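Side-chain contacts in aldehyde dehydrogenase (Trypanosoma brucei, PDB 5MYP), which probably oxidises aldehydes to carboxylic acids with NAD+ as the electron acceptor: residues A[39-42]-A[43-46]; A[269-272]-A[273-276]; A[315-318]-A[319-323]; A[403-406]-A[407-411]. All coordinates share one frame; numbering follows the deposited sequence. Where two conformers were deposited one is given.

Contact 1 (A[39-42]-A[43-46]); sequences RKQV and LRSL
Val-42 and Leu-46 sit one turn apart on the alpha-helix 36-52 and lie side by side, their side chains pointing the same way. Val-42 sends CG1 toward the turn ahead, where it meets CD1 of Leu-46 at 4.1 Å, a loose apolar contact. Beneath it runs the ordinary i to i+4 backbone bond from Leu-46 N to Val-42 O. Both side chains rest on Leu-142 of helix 132-143 and on Val-171. Leu-43 looks into the same protein interior: its CG lies 3.3 Å from Arg-39 O, one turn back, and its branches reach Leu-139 as well as Ile-88 and Met-91 of helix 69-95, so two neighbouring helices cover this face.

The outer face is polar. Arg-44 is modelled in two conformers; in the one described here its chain bends at chi3 (-39°) and folds back over the preceding turn. That lays one face of the guanidinium over the Lys-40 and Gln-41 backbone, with Gln-41 CA about 3.8 Å above its plane toward the rim. NH2 comes to 3.5 Å from Gln-41 CG, while the Gln-41 amide stands nearly upright to the guanidinium, 81° between planes. Lys-40 heads off in an extended chain to a salt bridge with Asp-92.

Ser-45 N donates to Gln-41 O at 2.9 Å. Ser-45 too has two conformers, which makes a second bond less certain: in the one given here OG also donates to Gln-41 O, at 2.7 Å, from above the carbonyl plane, on the face opposite to N.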
ATOM      1  N   ARG A  39     -23.110   1.706   9.708  1.00 15.26           N
ATOM      2  CA  ARG A  39     -21.784   1.213  10.114  1.00 15.21           C
ATOM      3  C   ARG A  39     -21.688   1.023  11.626  1.00 15.53           C
ATOM      4  O   ARG A  39     -21.170   0.008  12.085  1.00 15.50           O
ATOM      5  CB  ARG A  39     -20.673   2.158   9.654  1.00 14.85           C
ATOM      6  CG  ARG A  39     -20.543   2.311   8.152  1.00 14.52           C
ATOM      7  CD  ARG A  39     -19.329   3.149   7.799  1.00 14.30           C
ATOM      8  NE  ARG A  39     -19.490   3.893   6.549  1.00 14.07           N
ATOM      9  CZ  ARG A  39     -18.578   4.723   6.044  1.00 13.92           C
ATOM     10  NH1 ARG A  39     -17.409   4.913   6.655  1.00 13.79           N
ATOM     11  NH2 ARG A  39     -18.828   5.363   4.908  1.00 13.78           N
ATOM     12  N   LYS A  40     -22.193   1.995  12.386  1.00 15.90           N
ATOM     13  CA  LYS A  40     -22.250   1.889  13.850  1.00 16.67           C
ATOM     14  C   LYS A  40     -23.160   0.755  14.316  1.00 16.99           C
ATOM     15  O   LYS A  40     -22.813   0.057  15.265  1.00 16.97           O
ATOM     16  CB  LYS A  40     -22.684   3.215  14.486  1.00 16.87           C
ATOM     17  CG  LYS A  40     -21.639   4.314  14.353  1.00 17.31           C
ATOM     18  CD  LYS A  40     -22.116   5.615  14.990  1.00 17.58           C
ATOM     19  CE  LYS A  40     -21.268   6.783  14.515  1.00 17.83           C
ATOM     20  NZ  LYS A  40     -21.637   8.082  15.140  1.00 18.09           N
ATOM     21  N   GLN A  41     -24.303   0.567  13.649  1.00 17.89           N
ATOM     22  CA  GLN A  41     -25.196  -0.575  13.937  1.00 18.67           C
ATOM     23  C   GLN A  41     -24.466  -1.919  13.787  1.00 18.11           C
ATOM     24  O   GLN A  41     -24.566  -2.781  14.662  1.00 17.39           O
ATOM     25  CB  GLN A  41     -26.442  -0.562  13.040  1.00 19.96           C
ATOM     26  CG  GLN A  41     -27.527   0.410  13.471  1.00 21.70           C
ATOM     27  CD  GLN A  41     -28.686   0.526  12.481  1.00 23.16           C
ATOM     28  OE1 GLN A  41     -29.613   1.310  12.702  1.00 24.96           O
ATOM     29  NE2 GLN A  41     -28.638  -0.239  11.387  1.00 24.02           N
ATOM     30  N   VAL A  42     -23.726  -2.072  12.687  1.00 17.82           N
ATOM     31  CA  VAL A  42     -22.981  -3.309  12.415  1.00 17.96           C
ATOM     32  C   VAL A  42     -21.857  -3.532  13.433  1.00 17.92           C
ATOM     33  O   VAL A  42     -21.671  -4.653  13.916  1.00 17.61           O
ATOM     34  CB  VAL A  42     -22.409  -3.323  10.975  1.00 18.21           C
ATOM     35  CG1 VAL A  42     -21.435  -4.468  10.758  1.00 18.51           C
ATOM     36  CG2 VAL A  42     -23.536  -3.408   9.961  1.00 18.49           C
ATOM     37  N   LEU A  43     -21.114  -2.472  13.745  1.00 18.05           N
ATOM     38  CA  LEU A  43     -20.051  -2.552  14.749  1.00 18.29           C
ATOM     39  C   LEU A  43     -20.597  -2.899  16.130  1.00 18.36           C
ATOM     40  O   LEU A  43     -20.046  -3.766  16.802  1.00 18.07           O
ATOM     41  CB  LEU A  43     -19.236  -1.257  14.801  1.00 18.42           C
ATOM     42  CG  LEU A  43     -18.375  -0.970  13.561  1.00 18.59           C
ATOM     43  CD1 LEU A  43     -17.762   0.413  13.697  1.00 18.78           C
ATOM     44  CD2 LEU A  43     -17.290  -2.027  13.344  1.00 18.72           C
ATOM     45  N   ARG A  44     -21.675  -2.228  16.540  0.70 19.01           N
ATOM     46  CA  ARG A  44     -22.348  -2.539  17.814  0.70 19.54           C
ATOM     47  C   ARG A  44     -22.850  -3.987  17.867  0.70 18.73           C
ATOM     48  O   ARG A  44     -22.771  -4.636  18.908  0.70 18.28           O
ATOM     49  CB  ARG A  44     -23.518  -1.584  18.076  0.70 20.85           C
ATOM     50  CG  ARG A  44     -23.094  -0.189  18.524  0.70 22.18           C
ATOM     51  CD  ARG A  44     -24.247   0.599  19.133  0.70 23.39           C
ATOM     52  NE  ARG A  44     -25.525   0.393  18.442  0.70 24.27           N
ATOM     53  CZ  ARG A  44     -26.034   1.159  17.470  0.70 25.18           C
ATOM     54  NH1 ARG A  44     -25.403   2.247  17.012  0.70 25.74           N
ATOM     55  NH2 ARG A  44     -27.215   0.833  16.945  0.70 25.51           N
ATOM     56  N   SER A  45     -23.371  -4.495  16.734  0.50 18.10           N
ATOM     57  CA  SER A  45     -23.826  -5.893  16.620  0.50 17.72           C
ATOM     58  C   SER A  45     -22.672  -6.888  16.715  0.50 17.42           C
ATOM     59  O   SER A  45     -22.824  -7.955  17.307  0.50 17.47           O
ATOM     60  CB  SER A  45     -24.585  -6.119  15.310  0.50 17.64           C
ATOM     61  OG  SER A  45     -25.649  -5.198  15.167  0.50 17.42           O
ATOM     62  N   LEU A  46     -21.523  -6.543  16.133  1.00 17.05           N
ATOM     63  CA  LEU A  46     -20.308  -7.365  16.263  1.00 16.61           C
ATOM     64  C   LEU A  46     -19.733  -7.330  17.689  1.00 16.30           C
ATOM     65  O   LEU A  46     -19.188  -8.325  18.155  1.00 15.75           O
ATOM     66  CB  LEU A  46     -19.249  -6.972  15.225  1.00 16.46           C
ATOM     67  CG  LEU A  46     -19.586  -7.405  13.797  1.00 16.50           C
ATOM     68  CD1 LEU A  46     -18.648  -6.770  12.783  1.00 16.45           C
ATOM     69  CD2 LEU A  46     -19.573  -8.920  13.654  1.00 16.68           C
TER

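Contact 2 (A[269-272]-A[273-276]); sequences KSME and SVLV
Two backbone hydrogen bonds tie Met-271 and Glu-272 to the turn that follows. Leu-275 N donates to Met-271 O at 3.0 Å, nearly in line with the carbonyl bond, and Val-276 N donates to Glu-272 O over the same 3.0 Å. Around these acceptors the side chains close in: CG2 of Val-274 lies only 3.2 Å from Met-271 O, and CG2 of Val-276 comes equally near Glu-272 O. This is the first turn of helix 272-287, entered from strand 264-268 through the short 3-10 segment 269-271, a strand-to-helix passage at the surface of the domain.

Side chains meet more sparingly. In Met-271 the bend at chi2 (-69°) turns the outward-running chain enough for SD to touch CG2 of Val-274 at 4.1 Å, with the two side chains running at a slant to each other. CG2 of Val-274 is held between its own backbone N and carbonyl carbon, and this places it beside the Met-271 carbonyl. Leu-275 turns inward, its CB packed 3.4 Å from Met-271 O and its branches resting on Val-265 and Val-267 of strand 264-268 and on Met-240 and Val-243 of helix 240-252.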
ATOM      1  N   LYS A 269      27.631 -11.552  25.876  1.00 18.91           N
ATOM      2  CA  LYS A 269      28.411 -12.749  26.261  1.00 19.90           C
ATOM      3  C   LYS A 269      28.437 -13.034  27.773  1.00 19.46           C
ATOM      4  O   LYS A 269      28.211 -14.167  28.204  1.00 18.94           O
ATOM      5  CB  LYS A 269      29.843 -12.600  25.732  1.00 21.14           C
ATOM      6  CG  LYS A 269      30.709 -13.851  25.777  1.00 22.58           C
ATOM      7  CD  LYS A 269      32.122 -13.552  25.282  1.00 23.33           C
ATOM      8  CE  LYS A 269      32.843 -12.535  26.166  1.00 24.50           C
ATOM      9  NZ  LYS A 269      34.328 -12.583  26.045  1.00 25.25           N
ATOM     10  N   SER A 270      28.696 -11.995  28.563  1.00 19.12           N
ATOM     11  CA  SER A 270      28.805 -12.120  30.018  1.00 19.33           C
ATOM     12  C   SER A 270      27.477 -12.396  30.742  1.00 19.22           C
ATOM     13  O   SER A 270      27.496 -12.849  31.889  1.00 19.14           O
ATOM     14  CB  SER A 270      29.473 -10.872  30.617  1.00 19.40           C
ATOM     15  OG  SER A 270      28.575  -9.778  30.690  1.00 19.51           O
ATOM     16  N   MET A 271      26.345 -12.125  30.084  1.00 18.97           N
ATOM     17  CA  MET A 271      25.017 -12.312  30.671  1.00 19.30           C
ATOM     18  C   MET A 271      24.321 -13.627  30.324  1.00 18.85           C
ATOM     19  O   MET A 271      23.206 -13.858  30.793  1.00 18.56           O
ATOM     20  CB  MET A 271      24.102 -11.148  30.247  1.00 19.82           C
ATOM     21  CG  MET A 271      24.592  -9.762  30.638  1.00 20.50           C
ATOM     22  SD  MET A 271      24.512  -9.545  32.426  1.00 21.16           S
ATOM     23  CE  MET A 271      25.792  -8.317  32.670  1.00 21.34           C
ATOM     24  N   GLU A 272      24.967 -14.493  29.537  1.00 18.81           N
ATOM     25  CA  GLU A 272      24.321 -15.723  29.052  1.00 18.95           C
ATOM     26  C   GLU A 272      23.815 -16.615  30.185  1.00 18.76           C
ATOM     27  O   GLU A 272      22.672 -17.068  30.149  1.00 18.32           O
ATOM     28  CB  GLU A 272      25.266 -16.536  28.155  1.00 19.49           C
ATOM     29  CG  GLU A 272      24.584 -17.671  27.390  1.00 19.84           C
ATOM     30  CD  GLU A 272      25.557 -18.641  26.731  1.00 20.35           C
ATOM     31  OE1 GLU A 272      26.783 -18.408  26.747  1.00 21.47           O
ATOM     32  OE2 GLU A 272      25.091 -19.656  26.183  1.00 20.86           O
ATOM     33  N   SER A 273      24.665 -16.860  31.181  1.00 18.88           N
ATOM     34  CA  SER A 273      24.325 -17.794  32.257  1.00 18.74           C
ATOM     35  C   SER A 273      23.184 -17.271  33.126  1.00 18.41           C
ATOM     36  O   SER A 273      22.237 -18.003  33.396  1.00 18.17           O
ATOM     37  CB  SER A 273      25.547 -18.110  33.125  1.00 19.25           C
ATOM     38  OG  SER A 273      25.238 -19.099  34.095  1.00 19.47           O
ATOM     39  N   VAL A 274      23.279 -16.012  33.557  1.00 18.38           N
ATOM     40  CA  VAL A 274      22.218 -15.404  34.379  1.00 18.58           C
ATOM     41  C   VAL A 274      20.864 -15.332  33.658  1.00 18.10           C
ATOM     42  O   VAL A 274      19.826 -15.562  34.280  1.00 17.70           O
ATOM     43  CB  VAL A 274      22.596 -14.012  34.957  1.00 18.87           C
ATOM     44  CG1 VAL A 274      23.741 -14.144  35.954  1.00 19.20           C
ATOM     45  CG2 VAL A 274      22.931 -12.994  33.869  1.00 19.01           C
ATOM     46  N   LEU A 275      20.881 -15.047  32.356  1.00 17.94           N
ATOM     47  CA  LEU A 275      19.647 -15.015  31.565  1.00 18.03           C
ATOM     48  C   LEU A 275      19.010 -16.397  31.471  1.00 17.95           C
ATOM     49  O   LEU A 275      17.816 -16.546  31.718  1.00 17.48           O
ATOM     50  CB  LEU A 275      19.899 -14.466  30.155  1.00 18.19           C
ATOM     51  CG  LEU A 275      18.705 -14.441  29.190  1.00 18.13           C
ATOM     52  CD1 LEU A 275      17.531 -13.663  29.764  1.00 18.23           C
ATOM     53  CD2 LEU A 275      19.130 -13.868  27.850  1.00 18.25           C
ATOM     54  N   VAL A 276      19.816 -17.396  31.117  1.00 18.34           N
ATOM     55  CA  VAL A 276      19.322 -18.768  30.944  1.00 18.62           C
ATOM     56  C   VAL A 276      18.747 -19.305  32.259  1.00 18.86           C
ATOM     57  O   VAL A 276      17.674 -19.904  32.265  1.00 18.58           O
ATOM     58  CB  VAL A 276      20.419 -19.696  30.369  1.00 18.57           C
ATOM     59  CG1 VAL A 276      20.015 -21.162  30.442  1.00 18.67           C
ATOM     60  CG2 VAL A 276      20.735 -19.304  28.926  1.00 18.73           C
TER

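Contact 3 (A[315-318]-A[319-323]); sequences RIVN and ASHFQ. Unlike the reference sequence in segment 319-323: Gln-323 (reference His).
Asn-318 is the N-cap of helix 319-328, and its side chain reaches across the first turn to His-321. The first torsion (chi1 58°) sets CG between the backbone N and the carbonyl carbon, bringing OD1 round to the amide of His-321. OD1 accepts from His-321 N at 2.9 Å in a nearly straight bond, with the donor close to the line of the side-chain C=O. The backbone oxygen of Asn-318 takes the next amide, Phe-322 N, so one residue satisfies two N-H groups at the helix start.

The imidazole of His-321 lies beside Asn-318 and Val-317. It stands 73° from the Asn-318 amide plane, and OD1 approaches CD2 obliquely. Over one ring face lies CG1 of Val-317, a CH-pi contact 3.6 Å from the ring centroid. Val-317 presents this methyl because chi1 (67°) holds CG1 in the position between N and carbonyl carbon. The backbone N of Val-317 is hydrogen-bonded to OE1 of Gln-257, and the His-321 side chain lies about 11 Å from that of Cys-259, the predicted catalytic cysteine.

On the buried side, the Phe-322 ring packs on Ile-347 and Leu-345. Ile-316 puts CG1 at the edge of that ring, while its other branch, CG2, touches His-321 CB at 3.7 Å.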
ATOM      1  N   ARG A 315      -1.459 -26.568  22.744  1.00 18.14           N
ATOM      2  CA  ARG A 315      -1.029 -27.681  21.922  1.00 18.68           C
ATOM      3  C   ARG A 315      -0.337 -27.157  20.658  1.00 18.79           C
ATOM      4  O   ARG A 315      -0.653 -26.060  20.179  1.00 18.23           O
ATOM      5  CB  ARG A 315      -2.264 -28.541  21.580  1.00 19.61           C
ATOM      6  CG  ARG A 315      -3.142 -28.101  20.413  1.00 20.61           C
ATOM      7  CD  ARG A 315      -3.873 -29.292  19.813  1.00 21.43           C
ATOM      8  NE  ARG A 315      -4.590 -30.056  20.832  1.00 21.84           N
ATOM      9  CZ  ARG A 315      -5.782 -29.742  21.349  1.00 22.25           C
ATOM     10  NH1 ARG A 315      -6.428 -28.623  21.009  1.00 22.62           N
ATOM     11  NH2 ARG A 315      -6.318 -30.526  22.278  1.00 22.50           N
ATOM     12  N   ILE A 316       0.585 -27.951  20.121  1.00 18.69           N
ATOM     13  CA  ILE A 316       1.140 -27.706  18.789  1.00 18.82           C
ATOM     14  C   ILE A 316       0.034 -28.040  17.779  1.00 19.16           C
ATOM     15  O   ILE A 316      -0.760 -28.948  18.000  1.00 18.97           O
ATOM     16  CB  ILE A 316       2.423 -28.537  18.517  1.00 18.46           C
ATOM     17  CG1 ILE A 316       3.493 -28.284  19.599  1.00 18.34           C
ATOM     18  CG2 ILE A 316       2.985 -28.240  17.128  1.00 18.59           C
ATOM     19  CD1 ILE A 316       3.836 -26.830  19.839  1.00 18.30           C
ATOM     20  N   VAL A 317      -0.023 -27.278  16.689  1.00 19.65           N
ATOM     21  CA  VAL A 317      -1.139 -27.355  15.724  1.00 19.95           C
ATOM     22  C   VAL A 317      -1.401 -28.761  15.164  1.00 20.18           C
ATOM     23  O   VAL A 317      -2.555 -29.172  15.055  1.00 19.64           O
ATOM     24  CB  VAL A 317      -0.962 -26.326  14.573  1.00 20.10           C
ATOM     25  CG1 VAL A 317       0.232 -26.657  13.684  1.00 20.12           C
ATOM     26  CG2 VAL A 317      -2.236 -26.195  13.745  1.00 20.21           C
ATOM     27  N   ASN A 318      -0.338 -29.497  14.841  1.00 20.70           N
ATOM     28  CA  ASN A 318      -0.468 -30.852  14.290  1.00 21.44           C
ATOM     29  C   ASN A 318       0.827 -31.653  14.453  1.00 22.10           C
ATOM     30  O   ASN A 318       1.855 -31.105  14.872  1.00 21.98           O
ATOM     31  CB  ASN A 318      -0.919 -30.803  12.813  1.00 21.71           C
ATOM     32  CG  ASN A 318       0.030 -30.011  11.917  1.00 21.81           C
ATOM     33  OD1 ASN A 318       1.246 -30.026  12.102  1.00 22.51           O
ATOM     34  ND2 ASN A 318      -0.532 -29.322  10.929  1.00 21.70           N
ATOM     35  N   ALA A 319       0.764 -32.942  14.121  1.00 22.66           N
ATOM     36  CA  ALA A 319       1.909 -33.856  14.236  1.00 23.53           C
ATOM     37  C   ALA A 319       3.124 -33.414  13.414  1.00 23.83           C
ATOM     38  O   ALA A 319       4.260 -33.527  13.877  1.00 23.77           O
ATOM     39  CB  ALA A 319       1.493 -35.271  13.838  1.00 23.68           C
ATOM     40  N   SER A 320       2.880 -32.911  12.205  1.00 24.50           N
ATOM     41  CA  SER A 320       3.951 -32.436  11.319  1.00 24.80           C
ATOM     42  C   SER A 320       4.767 -31.303  11.945  1.00 24.28           C
ATOM     43  O   SER A 320       5.997 -31.343  11.943  1.00 23.85           O
ATOM     44  CB  SER A 320       3.362 -31.967   9.989  1.00 25.59           C
ATOM     45  OG  SER A 320       2.618 -33.010   9.383  1.00 26.80           O
ATOM     46  N   HIS A 321       4.068 -30.307  12.484  1.00 24.14           N
ATOM     47  CA  HIS A 321       4.715 -29.196  13.192  1.00 24.11           C
ATOM     48  C   HIS A 321       5.424 -29.664  14.473  1.00 22.92           C
ATOM     49  O   HIS A 321       6.497 -29.162  14.802  1.00 22.15           O
ATOM     50  CB  HIS A 321       3.706 -28.079  13.504  1.00 25.35           C
ATOM     51  CG  HIS A 321       3.355 -27.231  12.316  1.00 26.82           C
ATOM     52  ND1 HIS A 321       3.417 -25.853  12.342  1.00 27.72           N
ATOM     53  CD2 HIS A 321       2.955 -27.564  11.065  1.00 27.48           C
ATOM     54  CE1 HIS A 321       3.060 -25.375  11.163  1.00 28.01           C
ATOM     55  NE2 HIS A 321       2.777 -26.393  10.370  1.00 27.81           N
ATOM     56  N   PHE A 322       4.825 -30.629  15.177  1.00 21.91           N
ATOM     57  CA  PHE A 322       5.440 -31.233  16.364  1.00 21.20           C
ATOM     58  C   PHE A 322       6.805 -31.859  16.040  1.00 21.22           C
ATOM     59  O   PHE A 322       7.791 -31.570  16.717  1.00 20.11           O
ATOM     60  CB  PHE A 322       4.505 -32.281  16.989  1.00 20.92           C
ATOM     61  CG  PHE A 322       5.083 -32.976  18.187  1.00 20.67           C
ATOM     62  CD1 PHE A 322       5.871 -34.118  18.040  1.00 20.61           C
ATOM     63  CD2 PHE A 322       4.838 -32.497  19.468  1.00 20.56           C
ATOM     64  CE1 PHE A 322       6.411 -34.758  19.142  1.00 20.63           C
ATOM     65  CE2 PHE A 322       5.375 -33.136  20.576  1.00 20.67           C
ATOM     66  CZ  PHE A 322       6.165 -34.266  20.413  1.00 20.45           C
ATOM     67  N   GLN A 323       6.848 -32.706  15.011  0.50 21.25           N
ATOM     68  CA  GLN A 323       8.087 -33.382  14.604  0.50 21.57           C
ATOM     69  C   GLN A 323       9.169 -32.394  14.157  0.50 21.65           C
ATOM     70  O   GLN A 323      10.340 -32.569  14.487  0.50 21.68           O
ATOM     71  CB  GLN A 323       7.809 -34.401  13.488  0.50 21.72           C
ATOM     72  CG  GLN A 323       6.942 -35.574  13.928  0.50 21.88           C
ATOM     73  CD  GLN A 323       6.277 -36.296  12.767  0.50 22.00           C
ATOM     74  OE1 GLN A 323       6.831 -36.384  11.671  0.50 21.89           O
ATOM     75  NE2 GLN A 323       5.083 -36.827  13.010  0.50 21.91           N
TER

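Contact 4 (A[403-406]-A[407-411]); sequences RFIR and GVESR
Phe-404 and Val-408, one turn apart on helix 402-411, meet face to methyl: CG2 of Val-408 stands over one face of the phenyl ring, 4.1 Å from its centroid and 20° off the ring normal, displaced toward the CE2-CZ side. Phe-404 carries CG anti to its backbone N (chi1 179°), which sends the ring outward from the helix with a slight lean toward the next turn, enough to bring its face under Val-408 CG2.

The neighbouring pair is built differently. Ile-405 and Glu-409 run side by side and point the same way, so CG2 of Ile-405 comes within 3.2 Å of OE2 of Glu-409. That carboxylate is held from outside the helix: OE2 forms a salt bridge with Arg-461 of the second subunit, and OE1 accepts from Gln-114 of that subunit. The Ile-405 methyl thus flanks a carboxylate engaged at the dimer interface.

Ser-410 turns back on the helix. Its backbone N donates to Arg-406 O at 3.0 Å, and its hydroxyl OG lies 2.9 Å from that Arg-406 O and 3.2 Å from Gly-407 O, the two competing for its one proton.

In the beta-alpha-beta unit the helix links strand 395-398 to strand 417-419. Phe-404 and Val-408 pack on Val-397 of the first, Ile-405 and Glu-409 on Val-419 of the second, and Phe-404 also touches Ile-382 of helix 379-387.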
ATOM      1  N   ARG A 403      21.969   4.949  24.232  0.70 23.24           N
ATOM      2  CA  ARG A 403      22.829   4.872  23.045  0.70 23.77           C
ATOM      3  C   ARG A 403      22.793   3.487  22.391  0.70 22.88           C
ATOM      4  O   ARG A 403      22.756   3.388  21.164  0.70 22.44           O
ATOM      5  CB  ARG A 403      24.273   5.252  23.392  0.70 24.90           C
ATOM      6  CG  ARG A 403      25.218   5.295  22.199  0.70 25.97           C
ATOM      7  CD  ARG A 403      26.643   5.602  22.633  0.70 26.75           C
ATOM      8  NE  ARG A 403      26.812   6.998  23.041  0.70 27.65           N
ATOM      9  CZ  ARG A 403      27.013   8.033  22.220  0.70 28.43           C
ATOM     10  NH1 ARG A 403      27.067   7.872  20.896  0.70 28.91           N
ATOM     11  NH2 ARG A 403      27.157   9.254  22.730  0.70 28.77           N
ATOM     12  N   PHE A 404      22.809   2.432  23.206  1.00 22.34           N
ATOM     13  CA  PHE A 404      22.710   1.056  22.696  1.00 22.15           C
ATOM     14  C   PHE A 404      21.388   0.825  21.966  1.00 21.93           C
ATOM     15  O   PHE A 404      21.375   0.285  20.862  1.00 21.13           O
ATOM     16  CB  PHE A 404      22.852   0.031  23.829  1.00 22.11           C
ATOM     17  CG  PHE A 404      22.744  -1.398  23.367  1.00 21.97           C
ATOM     18  CD1 PHE A 404      23.842  -2.048  22.813  1.00 22.03           C
ATOM     19  CD2 PHE A 404      21.541  -2.094  23.479  1.00 22.09           C
ATOM     20  CE1 PHE A 404      23.748  -3.369  22.385  1.00 22.06           C
ATOM     21  CE2 PHE A 404      21.437  -3.409  23.044  1.00 22.00           C
ATOM     22  CZ  PHE A 404      22.544  -4.048  22.498  1.00 22.05           C
ATOM     23  N   ILE A 405      20.290   1.246  22.594  1.00 22.12           N
ATOM     24  CA  ILE A 405      18.940   1.069  22.041  1.00 22.16           C
ATOM     25  C   ILE A 405      18.814   1.819  20.713  1.00 22.79           C
ATOM     26  O   ILE A 405      18.333   1.257  19.725  1.00 21.73           O
ATOM     27  CB  ILE A 405      17.849   1.541  23.038  1.00 21.90           C
ATOM     28  CG1 ILE A 405      17.830   0.637  24.283  1.00 21.72           C
ATOM     29  CG2 ILE A 405      16.467   1.562  22.382  1.00 21.86           C
ATOM     30  CD1 ILE A 405      17.212   1.282  25.508  1.00 21.50           C
ATOM     31  N   ARG A 406      19.263   3.074  20.705  1.00 23.30           N
ATOM     32  CA  ARG A 406      19.263   3.919  19.502  1.00 24.33           C
ATOM     33  C   ARG A 406      20.067   3.295  18.359  1.00 23.39           C
ATOM     34  O   ARG A 406      19.640   3.343  17.204  1.00 23.24           O
ATOM     35  CB  ARG A 406      19.812   5.318  19.824  1.00 26.02           C
ATOM     36  CG  ARG A 406      19.608   6.345  18.715  1.00 27.86           C
ATOM     37  CD  ARG A 406      19.923   7.757  19.175  1.00 29.82           C
ATOM     38  NE  ARG A 406      19.788   8.723  18.081  1.00 31.34           N
ATOM     39  CZ  ARG A 406      19.910  10.047  18.201  0.60 32.20           C
ATOM     40  NH1 ARG A 406      20.172  10.613  19.380  1.00 33.09           N
ATOM     41  NH2 ARG A 406      19.769  10.819  17.125  1.00 32.61           N
ATOM     42  N   GLY A 407      21.224   2.723  18.687  1.00 22.30           N
ATOM     43  CA  GLY A 407      22.072   2.047  17.707  1.00 22.06           C
ATOM     44  C   GLY A 407      21.419   0.838  17.059  1.00 21.66           C
ATOM     45  O   GLY A 407      21.491   0.670  15.838  1.00 22.19           O
ATOM     46  N   VAL A 408      20.769   0.006  17.873  1.00 20.59           N
ATOM     47  CA  VAL A 408      20.081  -1.191  17.378  1.00 20.01           C
ATOM     48  C   VAL A 408      18.867  -0.810  16.520  1.00 19.33           C
ATOM     49  O   VAL A 408      18.675  -1.381  15.451  1.00 18.94           O
ATOM     50  CB  VAL A 408      19.660  -2.140  18.532  1.00 20.07           C
ATOM     51  CG1 VAL A 408      18.807  -3.300  18.014  1.00 20.18           C
ATOM     52  CG2 VAL A 408      20.888  -2.684  19.255  1.00 20.13           C
ATOM     53  N   GLU A 409      18.063   0.148  16.991  1.00 18.90           N
ATOM     54  CA  GLU A 409      16.903   0.655  16.235  1.00 18.76           C
ATOM     55  C   GLU A 409      17.296   1.191  14.859  1.00 18.42           C
ATOM     56  O   GLU A 409      16.705   0.822  13.844  1.00 17.84           O
ATOM     57  CB  GLU A 409      16.197   1.780  17.003  1.00 19.07           C
ATOM     58  CG  GLU A 409      15.370   1.326  18.193  1.00 19.53           C
ATOM     59  CD  GLU A 409      14.802   2.482  19.005  1.00 19.91           C
ATOM     60  OE1 GLU A 409      14.838   3.646  18.537  1.00 19.86           O
ATOM     61  OE2 GLU A 409      14.298   2.230  20.117  1.00 20.57           O
ATOM     62  N   SER A 410      18.304   2.059  14.843  1.00 18.30           N
ATOM     63  CA  SER A 410      18.705   2.756  13.628  1.00 18.65           C
ATOM     64  C   SER A 410      19.400   1.856  12.593  1.00 18.63           C
ATOM     65  O   SER A 410      19.430   2.203  11.413  1.00 19.20           O
ATOM     66  CB  SER A 410      19.585   3.962  13.985  1.00 18.86           C
ATOM     67  OG  SER A 410      20.825   3.550  14.521  1.00 19.01           O
ATOM     68  N   ARG A 411      19.941   0.714  13.024  1.00 18.53           N
ATOM     69  CA  ARG A 411      20.687  -0.196  12.138  1.00 18.72           C
ATOM     70  C   ARG A 411      19.955  -1.507  11.799  1.00 17.32           C
ATOM     71  O   ARG A 411      20.535  -2.381  11.146  1.00 17.15           O
ATOM     72  CB  ARG A 411      22.051  -0.513  12.769  1.00 19.98           C
ATOM     73  CG  ARG A 411      22.962   0.690  12.947  1.00 21.61           C
ATOM     74  CD  ARG A 411      23.577   1.131  11.634  1.00 23.21           C
ATOM     75  NE  ARG A 411      24.331   2.381  11.766  1.00 25.05           N
ATOM     76  CZ  ARG A 411      25.022   2.965  10.784  1.00 25.89           C
ATOM     77  NH1 ARG A 411      25.077   2.424   9.568  1.00 26.05           N
ATOM     78  NH2 ARG A 411      25.669   4.105  11.019  1.00 27.07           N
TER

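In the fold
All four contacts are local, each within a helix or at its start, and none touches another. Contacts 1 and 4 lie within helices and have buried apolar faces; contact 1 packs on neighbouring helices of its own chain, whereas contact 4 lies on two strands and meets the second subunit through salt bridges of Glu-409 and Arg-411 and through backbone oxygens. Contacts 2 and 3 are helix starts, but contact 2 lies at the surface and relies on main-chain bonds, while contact 3 adds a side-chain cap and is the one with a predicted catalytic residue about 11 Å away. Contacts 2 and 4 belong to helices flanking the same mixed sheet, their centres 21 Å apart; contact 1 lies across the chain's centre from both.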